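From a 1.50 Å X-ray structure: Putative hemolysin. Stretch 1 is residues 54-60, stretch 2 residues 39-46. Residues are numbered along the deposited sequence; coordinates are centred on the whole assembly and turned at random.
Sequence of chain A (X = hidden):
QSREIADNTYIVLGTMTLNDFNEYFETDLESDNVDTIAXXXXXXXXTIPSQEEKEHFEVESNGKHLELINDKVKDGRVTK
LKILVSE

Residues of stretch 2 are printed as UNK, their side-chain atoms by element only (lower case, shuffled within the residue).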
# COMPACT_ATOMS: atom_id res chain seq x y z
N LYS A 54 -4.21 1.42 13.90
CA LYS A 54 -4.93 0.44 13.09
C LYS A 54 -6.05 1.09 12.34
O LYS A 54 -6.62 2.10 12.78
CB LYS A 54 -5.51 -0.66 13.94
CG LYS A 54 -4.44 -1.46 14.66
CD LYS A 54 -5.01 -2.59 15.42
CE LYS A 54 -3.90 -3.43 16.05
NZ LYS A 54 -4.39 -4.41 17.03
N GLU A 55 -6.39 0.47 11.22
CA GLU A 55 -7.49 0.96 10.43
C GLU A 55 -8.49 -0.18 10.25
O GLU A 55 -8.12 -1.30 9.95
CB GLU A 55 -7.03 1.50 9.09
CG GLU A 55 -6.18 2.80 9.21
CD GLU A 55 -6.97 4.04 9.63
OE1 GLU A 55 -8.21 4.01 9.55
OE2 GLU A 55 -6.34 5.05 10.02
N HIS A 56 -9.76 0.14 10.46
CA HIS A 56 -10.86 -0.81 10.37
C HIS A 56 -11.69 -0.49 9.14
O HIS A 56 -11.96 0.68 8.87
CB HIS A 56 -11.76 -0.63 11.56
CG HIS A 56 -11.12 -0.97 12.86
ND1 HIS A 56 -9.96 -0.38 13.32
CD2 HIS A 56 -11.54 -1.79 13.85
CE1 HIS A 56 -9.67 -0.86 14.52
NE2 HIS A 56 -10.62 -1.71 14.87
N PHE A 57 -12.07 -1.52 8.40
CA PHE A 57 -12.94 -1.33 7.23
C PHE A 57 -14.08 -2.32 7.31
O PHE A 57 -13.85 -3.51 7.43
CB PHE A 57 -12.16 -1.55 5.93
CG PHE A 57 -12.88 -1.05 4.71
CD1 PHE A 57 -13.30 0.25 4.63
CD2 PHE A 57 -13.11 -1.87 3.62
CE1 PHE A 57 -13.93 0.74 3.51
CE2 PHE A 57 -13.76 -1.37 2.48
CZ PHE A 57 -14.17 -0.09 2.45
N GLU A 58 -15.30 -1.82 7.25
CA GLU A 58 -16.47 -2.67 7.40
C GLU A 58 -17.23 -2.70 6.09
O GLU A 58 -17.49 -1.67 5.46
CB GLU A 58 -17.35 -2.14 8.54
CG GLU A 58 -16.70 -2.38 9.89
CD GLU A 58 -17.54 -1.89 11.05
OE1 GLU A 58 -18.56 -2.52 11.35
OE2 GLU A 58 -17.15 -0.88 11.68
N VAL A 59 -17.58 -3.91 5.68
CA VAL A 59 -18.38 -4.08 4.48
C VAL A 59 -19.45 -5.13 4.68
O VAL A 59 -19.33 -5.97 5.56
CB VAL A 59 -17.51 -4.42 3.25
CG1 VAL A 59 -16.57 -3.27 2.92
CG2 VAL A 59 -16.75 -5.71 3.45
N GLU A 60 -20.50 -5.07 3.88
CA GLU A 60 -21.54 -6.08 3.90
C GLU A 60 -21.57 -6.78 2.55
O GLU A 60 -21.54 -6.12 1.51
CB GLU A 60 -22.92 -5.47 4.18
CG GLU A 60 -24.04 -6.49 4.12
CD GLU A 60 -25.36 -5.91 4.54
OE1 GLU A 60 -25.45 -4.66 4.71
OE2 GLU A 60 -26.32 -6.70 4.70
N UNK A 39 -5.31 -5.44 -1.24
CA UNK A 39 -5.61 -4.36 -2.17
C UNK A 39 -6.99 -3.80 -1.90
O UNK A 39 -7.20 -2.58 -1.94
N UNK A 40 -7.96 -4.68 -1.68
CA UNK A 40 -9.34 -4.25 -1.39
C UNK A 40 -9.39 -3.41 -0.10
O UNK A 40 -10.03 -2.34 -0.03
c UNK A 40 -14.27 -4.57 -0.27
c UNK A 40 -10.23 -5.48 -1.28
c UNK A 40 -13.87 -4.60 -1.60
c UNK A 40 -12.06 -5.16 0.37
c UNK A 40 -11.65 -5.17 -0.94
c UNK A 40 -12.57 -4.91 -1.91
c UNK A 40 -13.37 -4.86 0.72
N UNK A 41 -8.71 -3.92 0.94
CA UNK A 41 -8.69 -3.23 2.23
C UNK A 41 -8.01 -1.87 2.10
O UNK A 41 -8.53 -0.84 2.57
c UNK A 41 -8.42 -3.31 5.58
c UNK A 41 -5.87 -2.27 5.80
o UNK A 41 -6.27 -1.60 8.04
c UNK A 41 -8.01 -2.69 6.78
c UNK A 41 -7.56 -3.40 4.48
c UNK A 41 -6.73 -2.20 6.88
c UNK A 41 -7.97 -4.10 3.23
c UNK A 41 -6.27 -2.92 4.63
N UNK A 42 -6.85 -1.85 1.46
CA UNK A 42 -6.09 -0.58 1.38
C UNK A 42 -6.81 0.49 0.56
O UNK A 42 -6.81 1.71 0.90
c UNK A 42 -3.41 -0.73 3.01
c UNK A 42 -4.68 -0.78 0.80
c UNK A 42 -2.43 -1.89 0.99
c UNK A 42 -3.72 -1.54 1.74
N UNK A 43 -7.43 0.06 -0.54
CA UNK A 43 -8.20 1.00 -1.37
C UNK A 43 -9.44 1.48 -0.62
O UNK A 43 -9.87 2.64 -0.79
c UNK A 43 -8.56 0.38 -2.72
c UNK A 43 -7.37 -0.06 -3.43
o UNK A 43 -9.35 -0.75 -2.50
N UNK A 44 -10.01 0.63 0.24
CA UNK A 44 -11.15 1.00 1.09
C UNK A 44 -10.84 1.97 2.21
O UNK A 44 -11.62 2.89 2.47
N UNK A 45 -9.75 1.76 2.93
CA UNK A 45 -9.35 2.71 4.01
C UNK A 45 -8.60 3.96 3.50
O UNK A 45 -8.59 5.02 4.16
c UNK A 45 -8.46 2.02 5.11
c UNK A 45 -9.21 0.85 5.74
c UNK A 45 -7.13 1.54 4.56
N UNK A 46 -7.83 3.83 2.42
CA UNK A 46 -7.12 4.96 1.83
C UNK A 46 -5.90 5.47 2.57
O UNK A 46 -5.49 6.61 2.37

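Position 39 has backbone atoms alone, so it is glycine, Gly39. It lies in the helix, out of reach of stretch 1, and its carbonyl O accepts a helical hydrogen bond from the amide N of position 43 at 3.0 Å.

Position 40 carries one carbon followed by a ring of six carbons with no oxygen; ring carbons come to 3.9 Å from Phe57 CE2 and 4.1 Å from Val59 CG1. This is phenylalanine. The CA-to-CB bond of Phe40 points sideways, but with chi1 in t the ring comes nearer the strand, with Val59 CG1 at its edge. A large apolar ring suits this buried place, where it meets two apolar side chains.

Position 41 has the same carbon-plus-ring pattern with one oxygen added, and that oxygen is 2.7 Å from Glu55 O. This is tyrosine. Tyr41 OH donates a hydrogen bond to Glu55 O, satisfying a polar group at the end of a buried ring, while its CD1 packs 4.1 Å from Phe57 CB.

Position 42 has four carbons forked at the second, and none touches stretch 1: leucine. The CA-to-CB bond of Leu42 points away from the strand, and a branched apolar side chain suits this buried position.

Position 43 shows one carbon bearing one oxygen and one carbon, without contact to stretch 1: threonine. The CA-to-CB bond of Thr43 also points away. With chi1 in p, its OG1 lies 2.9 Å from Gly39 O and 3.0 Å from Phe40 O, so the hydroxyl turns back upon the helix's own carbonyls.

Position 44 has no side-chain atoms, and its CA sits over the face of the Phe57 ring, 3.8 Å from the centroid, in a CH-pi contact. It is glycine. An ideal CB on Gly44 would fall 2.4 Å from Phe57 CE2, a clash, so the absence of a side chain lets the ring lie close against the backbone.

Position 45 has three carbons, one carrying the other two; one branch carbon lies 3.8 Å from Phe57 CB and 4.0 Å from Glu55 CB. This is valine, and Val45 makes a compact branched fit beside the strand.

Position 46 again has backbone atoms alone: glycine. Gly46 leaves helical phi/psi with a phi of 74°, a conformation that favours glycine.

The contact centres on Phe57. Helix and strand run at 102° to one another, and the Phe57 ring lies against the helix backbone at Gly44, with Phe40 at its edge and Val45 and Tyr41 packed near its CB. Apolar packing around Phe57 is joined by one hydrogen bond, from Tyr41 to the backbone just before the strand.

Stretch 2, residues 39-46: GFYLTGVG
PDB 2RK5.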